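Long-range contact in putative exotoxin (superantigen) (Streptococcus pyogenes, PDB 1TY0), which probably acts as a secreted superantigen toxin, binds zinc, and can use one common surface for T-cell receptor binding and dimerization: residues Ile7-Ile20 with Tyr175-Lys189. Numbering follows the deposited sequence.
Sequences IKDVKLQLNYAYEI and YDATSSSTRSDIFKK
Arg183 grips the last turn of the N-terminal helix through two backbone carbonyls: NH2 donates to Tyr16 O (2.8 Å) and NE to Ala17 O (2.9 Å), both bonds bent. The guanidinium lies flat on the Tyr16 ring, planes 21° apart, in an off-centre cation-pi stack, while Ile20 CD1 covers its opposite face. With CG of Tyr16 anti to the backbone N (chi1 158°), the ring is laid against the guanidinium. Glu19 O of the second subunit accepts from Arg183 NH1, and the two Tyr16 rings meet there, placing this corner in the dimer interface. The N-terminal helix packs on the 175-189 loop and helix of the beta-grasp domain; the chain has the OB-fold plus beta-grasp architecture of staphylococcal and streptococcal superantigens. Its axis is perpendicular to short helix 183-187, whose N-terminus carries a Thr182-Asp185 capping box. Apolar packing joins Leu14 CD2 to Ala177 CB (3.8 Å) and Ala17 CB to Ile186 CD1 (3.7 Å), and Lys11 CG meets the Tyr175 ring at its edge. Phe187 points its edge at the Tyr18 face, T-shaped, centroids 5.5 Å apart. Lys189 NZ forms a salt bridge with Asp176 OD2 (2.6 Å) and donates to Tyr18 OH (2.9 Å), also hydrogen-bonded to Tyr190 OH.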
loop_
_atom_site.group_PDB
_atom_site.type_symbol
_atom_site.label_atom_id
_atom_site.label_comp_id
_atom_site.label_asym_id
_atom_site.label_seq_id
_atom_site.Cartn_x
_atom_site.Cartn_y
_atom_site.Cartn_z
ATOM N N ILE A 7 -20.736 10.111 10.604
ATOM C CA ILE A 7 -19.336 10.249 10.987
ATOM C C ILE A 7 -18.650 8.886 11.006
ATOM O O ILE A 7 -17.457 8.785 10.735
ATOM C CB ILE A 7 -19.164 10.936 12.367
ATOM C CG1 ILE A 7 -17.674 11.136 12.654
ATOM C CG2 ILE A 7 -19.804 10.102 13.461
ATOM C CD1 ILE A 7 -16.964 11.992 11.622
ATOM N N LYS A 8 -19.402 7.835 11.312
ATOM C CA LYS A 8 -18.825 6.495 11.327
ATOM C C LYS A 8 -18.411 6.083 9.913
ATOM O O LYS A 8 -17.327 5.532 9.712
ATOM C CB LYS A 8 -19.824 5.481 11.892
ATOM C CG LYS A 8 -20.086 5.640 13.381
ATOM C CD LYS A 8 -21.004 4.541 13.897
ATOM C CE LYS A 8 -21.173 4.623 15.408
ATOM N NZ LYS A 8 -21.745 5.930 15.825
ATOM N N ASP A 9 -19.279 6.349 8.941
ATOM C CA ASP A 9 -18.994 6.011 7.551
ATOM C C ASP A 9 -17.821 6.837 7.031
ATOM O O ASP A 9 -17.021 6.355 6.233
ATOM C CB ASP A 9 -20.226 6.254 6.674
ATOM C CG ASP A 9 -21.411 5.412 7.092
ATOM O OD1 ASP A 9 -21.217 4.208 7.363
ATOM O OD2 ASP A 9 -22.538 5.948 7.139
ATOM N N VAL A 10 -17.734 8.084 7.484
ATOM C CA VAL A 10 -16.650 8.973 7.084
ATOM C C VAL A 10 -15.335 8.398 7.608
ATOM O O VAL A 10 -14.333 8.341 6.892
ATOM C CB VAL A 10 -16.860 10.392 7.667
ATOM C CG1 VAL A 10 -15.610 11.240 7.476
ATOM C CG2 VAL A 10 -18.060 11.053 6.989
ATOM N N LYS A 11 -15.351 7.957 8.860
ATOM C CA LYS A 11 -14.159 7.385 9.467
ATOM C C LYS A 11 -13.762 6.103 8.740
ATOM O O LYS A 11 -12.579 5.827 8.553
ATOM C CB LYS A 11 -14.410 7.123 10.958
ATOM C CG LYS A 11 -14.649 8.413 11.736
ATOM C CD LYS A 11 -15.219 8.178 13.130
ATOM C CE LYS A 11 -14.144 7.809 14.131
ATOM N NZ LYS A 11 -14.694 7.828 15.519
ATOM N N LEU A 12 -14.751 5.331 8.307
ATOM C CA LEU A 12 -14.463 4.097 7.589
ATOM C C LEU A 12 -13.735 4.376 6.277
ATOM O O LEU A 12 -12.789 3.673 5.933
ATOM C CB LEU A 12 -15.757 3.325 7.327
ATOM C CG LEU A 12 -16.365 2.707 8.589
ATOM C CD1 LEU A 12 -17.664 1.987 8.251
ATOM C CD2 LEU A 12 -15.365 1.733 9.201
ATOM N N GLN A 13 -14.170 5.401 5.547
ATOM C CA GLN A 13 -13.519 5.750 4.285
ATOM C C GLN A 13 -12.078 6.209 4.523
ATOM O O GLN A 13 -11.187 5.918 3.729
ATOM C CB GLN A 13 -14.285 6.866 3.564
ATOM C CG GLN A 13 -15.622 6.436 2.987
ATOM C CD GLN A 13 -15.491 5.279 2.017
ATOM O OE1 GLN A 13 -14.945 5.424 0.924
ATOM N NE2 GLN A 13 -15.987 4.120 2.419
ATOM N N LEU A 14 -11.857 6.930 5.617
ATOM C CA LEU A 14 -10.526 7.424 5.938
ATOM C C LEU A 14 -9.601 6.307 6.394
ATOM O O LEU A 14 -8.424 6.274 6.024
ATOM C CB LEU A 14 -10.614 8.504 7.014
ATOM C CG LEU A 14 -11.181 9.826 6.499
ATOM C CD1 LEU A 14 -11.603 10.726 7.651
ATOM C CD2 LEU A 14 -10.126 10.496 5.632
ATOM N N ASN A 15 -10.136 5.386 7.190
ATOM C CA ASN A 15 -9.333 4.282 7.687
ATOM C C ASN A 15 -8.840 3.460 6.506
ATOM O O ASN A 15 -7.670 3.080 6.448
ATOM C CB ASN A 15 -10.149 3.415 8.647
ATOM C CG ASN A 15 -9.273 2.502 9.475
ATOM O OD1 ASN A 15 -8.997 1.368 9.087
ATOM N ND2 ASN A 15 -8.806 3.005 10.611
ATOM N N TYR A 16 -9.727 3.205 5.553
ATOM C CA TYR A 16 -9.341 2.448 4.373
ATOM C C TYR A 16 -8.333 3.203 3.512
ATOM O O TYR A 16 -7.332 2.637 3.079
ATOM C CB TYR A 16 -10.555 2.123 3.505
ATOM C CG TYR A 16 -10.161 1.825 2.076
ATOM C CD1 TYR A 16 -9.347 0.733 1.769
ATOM C CD2 TYR A 16 -10.554 2.665 1.034
ATOM C CE1 TYR A 16 -8.934 0.488 0.461
ATOM C CE2 TYR A 16 -10.146 2.429 -0.275
ATOM C CZ TYR A 16 -9.337 1.340 -0.554
ATOM O OH TYR A 16 -8.928 1.105 -1.847
ATOM N N ALA A 17 -8.613 4.475 3.251
ATOM C CA ALA A 17 -7.740 5.288 2.413
ATOM C C ALA A 17 -6.302 5.349 2.909
ATOM O O ALA A 17 -5.366 5.193 2.125
ATOM C CB ALA A 17 -8.306 6.706 2.288
ATOM N N TYR A 18 -6.122 5.557 4.211
ATOM C CA TYR A 18 -4.782 5.669 4.772
ATOM C C TYR A 18 -4.086 4.374 5.213
ATOM O O TYR A 18 -2.937 4.407 5.640
ATOM C CB TYR A 18 -4.800 6.704 5.905
ATOM C CG TYR A 18 -4.848 8.131 5.384
ATOM C CD1 TYR A 18 -3.685 8.779 4.973
ATOM C CD2 TYR A 18 -6.059 8.818 5.268
ATOM C CE1 TYR A 18 -3.719 10.080 4.457
ATOM C CE2 TYR A 18 -6.106 10.122 4.749
ATOM C CZ TYR A 18 -4.930 10.744 4.347
ATOM O OH TYR A 18 -4.963 12.027 3.842
ATOM N N GLU A 19 -4.779 3.241 5.125
ATOM C CA GLU A 19 -4.164 1.949 5.461
ATOM C C GLU A 19 -3.534 1.532 4.140
ATOM O O GLU A 19 -4.062 0.687 3.425
ATOM C CB GLU A 19 -5.229 0.934 5.883
ATOM C CG GLU A 19 -5.612 1.014 7.354
ATOM C CD GLU A 19 -4.539 0.442 8.259
ATOM O OE1 GLU A 19 -4.266 -0.777 8.163
ATOM O OE2 GLU A 19 -3.967 1.205 9.064
ATOM N N ILE A 20 -2.396 2.137 3.829
ATOM C CA ILE A 20 -1.731 1.902 2.560
ATOM C C ILE A 20 -0.212 2.029 2.657
ATOM O O ILE A 20 0.317 2.607 3.604
ATOM C CB ILE A 20 -2.261 2.930 1.537
ATOM C CG1 ILE A 20 -1.612 2.741 0.169
ATOM C CG2 ILE A 20 -1.997 4.332 2.053
ATOM C CD1 ILE A 20 -2.177 3.681 -0.874
ATOM N N TYR A 175 -10.544 14.670 9.457
ATOM C CA TYR A 175 -11.728 13.910 9.081
ATOM C C TYR A 175 -12.263 14.478 7.771
ATOM O O TYR A 175 -13.459 14.728 7.623
ATOM C CB TYR A 175 -12.764 14.006 10.205
ATOM C CG TYR A 175 -12.325 13.261 11.450
ATOM C CD1 TYR A 175 -11.507 13.873 12.405
ATOM C CD2 TYR A 175 -12.654 11.923 11.630
ATOM C CE1 TYR A 175 -11.024 13.156 13.507
ATOM C CE2 TYR A 175 -12.184 11.199 12.727
ATOM C CZ TYR A 175 -11.370 11.817 13.658
ATOM O OH TYR A 175 -10.895 11.085 14.727
ATOM N N ASP A 176 -11.349 14.657 6.822
ATOM C CA ASP A 176 -11.667 15.223 5.517
ATOM C C ASP A 176 -12.147 14.241 4.451
ATOM O O ASP A 176 -11.434 13.956 3.484
ATOM C CB ASP A 176 -10.456 16.013 5.001
ATOM C CG ASP A 176 -9.191 15.168 4.898
ATOM O OD1 ASP A 176 -8.997 14.261 5.734
ATOM O OD2 ASP A 176 -8.381 15.432 3.982
ATOM N N ALA A 177 -13.365 13.734 4.623
ATOM C CA ALA A 177 -13.944 12.813 3.653
ATOM C C ALA A 177 -15.444 12.667 3.856
ATOM O O ALA A 177 -15.984 13.083 4.882
ATOM C CB ALA A 177 -13.283 11.440 3.759
ATOM N N THR A 178 -16.108 12.094 2.856
ATOM C CA THR A 178 -17.536 11.811 2.930
ATOM C C THR A 178 -17.578 10.288 2.856
ATOM O O THR A 178 -16.552 9.650 2.622
ATOM C CB THR A 178 -18.330 12.383 1.730
ATOM O OG1 THR A 178 -18.016 11.639 0.547
ATOM C CG2 THR A 178 -17.987 13.845 1.509
ATOM N N SER A 179 -18.751 9.703 3.049
ATOM C CA SER A 179 -18.876 8.255 3.006
ATOM C C SER A 179 -18.634 7.689 1.608
ATOM O O SER A 179 -18.540 6.474 1.439
ATOM C CB SER A 179 -20.266 7.839 3.493
ATOM O OG SER A 179 -21.274 8.357 2.641
ATOM N N SER A 180 -18.526 8.571 0.615
ATOM C CA SER A 180 -18.315 8.169 -0.775
ATOM C C SER A 180 -16.906 8.437 -1.307
ATOM O O SER A 180 -16.564 8.008 -2.406
ATOM C CB SER A 180 -19.310 8.900 -1.688
ATOM O OG SER A 180 -20.653 8.536 -1.416
ATOM N N SER A 181 -16.096 9.151 -0.530
ATOM C CA SER A 181 -14.739 9.508 -0.936
ATOM C C SER A 181 -13.801 8.353 -1.292
ATOM O O SER A 181 -13.659 7.398 -0.526
ATOM C CB SER A 181 -14.071 10.347 0.158
ATOM O OG SER A 181 -14.791 11.538 0.411
ATOM N N THR A 182 -13.159 8.469 -2.454
ATOM C CA THR A 182 -12.184 7.486 -2.934
ATOM C C THR A 182 -10.812 7.998 -2.504
ATOM O O THR A 182 -10.700 9.123 -2.024
ATOM C CB THR A 182 -12.162 7.398 -4.475
ATOM O OG1 THR A 182 -11.760 8.662 -5.022
ATOM C CG2 THR A 182 -13.530 7.028 -5.013
ATOM N N ARG A 183 -9.767 7.194 -2.684
ATOM C CA ARG A 183 -8.434 7.648 -2.314
ATOM C C ARG A 183 -8.065 8.869 -3.144
ATOM O O ARG A 183 -7.452 9.806 -2.639
ATOM C CB ARG A 183 -7.401 6.535 -2.507
ATOM C CG ARG A 183 -7.247 5.661 -1.276
ATOM C CD ARG A 183 -6.309 4.486 -1.513
ATOM N NE ARG A 183 -6.135 3.721 -0.283
ATOM C CZ ARG A 183 -5.790 2.438 -0.234
ATOM N NH1 ARG A 183 -5.577 1.756 -1.353
ATOM N NH2 ARG A 183 -5.659 1.836 0.940
ATOM N N SER A 184 -8.453 8.861 -4.417
ATOM C CA SER A 184 -8.175 9.993 -5.290
ATOM C C SER A 184 -8.798 11.258 -4.705
ATOM O O SER A 184 -8.148 12.300 -4.636
ATOM C CB SER A 184 -8.745 9.752 -6.686
ATOM O OG SER A 184 -8.493 10.863 -7.527
ATOM N N ASP A 185 -10.060 11.166 -4.291
ATOM C CA ASP A 185 -10.750 12.324 -3.715
ATOM C C ASP A 185 -10.033 12.855 -2.480
ATOM O O ASP A 185 -9.834 14.064 -2.343
ATOM C CB ASP A 185 -12.185 11.975 -3.302
ATOM C CG ASP A 185 -13.071 11.612 -4.473
ATOM O OD1 ASP A 185 -12.882 12.172 -5.573
ATOM O OD2 ASP A 185 -13.976 10.779 -4.277
ATOM N N ILE A 186 -9.652 11.944 -1.587
ATOM C CA ILE A 186 -8.995 12.310 -0.332
ATOM C C ILE A 186 -7.561 12.798 -0.486
ATOM O O ILE A 186 -7.115 13.679 0.253
ATOM C CB ILE A 186 -9.026 11.118 0.660
ATOM C CG1 ILE A 186 -10.480 10.803 1.038
ATOM C CG2 ILE A 186 -8.235 11.449 1.923
ATOM C CD1 ILE A 186 -10.667 9.473 1.732
ATOM N N PHE A 187 -6.839 12.239 -1.449
ATOM C CA PHE A 187 -5.447 12.620 -1.662
ATOM C C PHE A 187 -5.256 13.841 -2.564
ATOM O O PHE A 187 -4.166 14.399 -2.619
ATOM C CB PHE A 187 -4.651 11.447 -2.258
ATOM C CG PHE A 187 -4.618 10.209 -1.400
ATOM C CD1 PHE A 187 -4.961 10.247 -0.049
ATOM C CD2 PHE A 187 -4.200 8.997 -1.951
ATOM C CE1 PHE A 187 -4.891 9.093 0.739
ATOM C CE2 PHE A 187 -4.125 7.840 -1.176
ATOM C CZ PHE A 187 -4.470 7.888 0.172
ATOM N N LYS A 188 -6.303 14.260 -3.268
ATOM C CA LYS A 188 -6.179 15.401 -4.169
ATOM C C LYS A 188 -5.625 16.646 -3.491
ATOM O O LYS A 188 -4.977 17.468 -4.133
ATOM C CB LYS A 188 -7.529 15.717 -4.826
ATOM C CG LYS A 188 -7.524 15.514 -6.338
ATOM C CD LYS A 188 -8.917 15.647 -6.932
ATOM C CE LYS A 188 -8.882 15.583 -8.451
ATOM N NZ LYS A 188 -8.267 14.328 -8.961
ATOM N N LYS A 189 -5.871 16.785 -2.193
ATOM C CA LYS A 189 -5.365 17.946 -1.465
ATOM C C LYS A 189 -3.848 18.051 -1.580
ATOM O O LYS A 189 -3.292 19.152 -1.570
ATOM C CB LYS A 189 -5.770 17.872 0.017
ATOM C CG LYS A 189 -5.355 16.583 0.734
ATOM C CD LYS A 189 -5.631 16.683 2.241
ATOM C CE LYS A 189 -5.326 15.386 2.980
ATOM N NZ LYS A 189 -6.374 14.345 2.805
HETATM O O HOH W 1 -11.505 5.692 0.665
#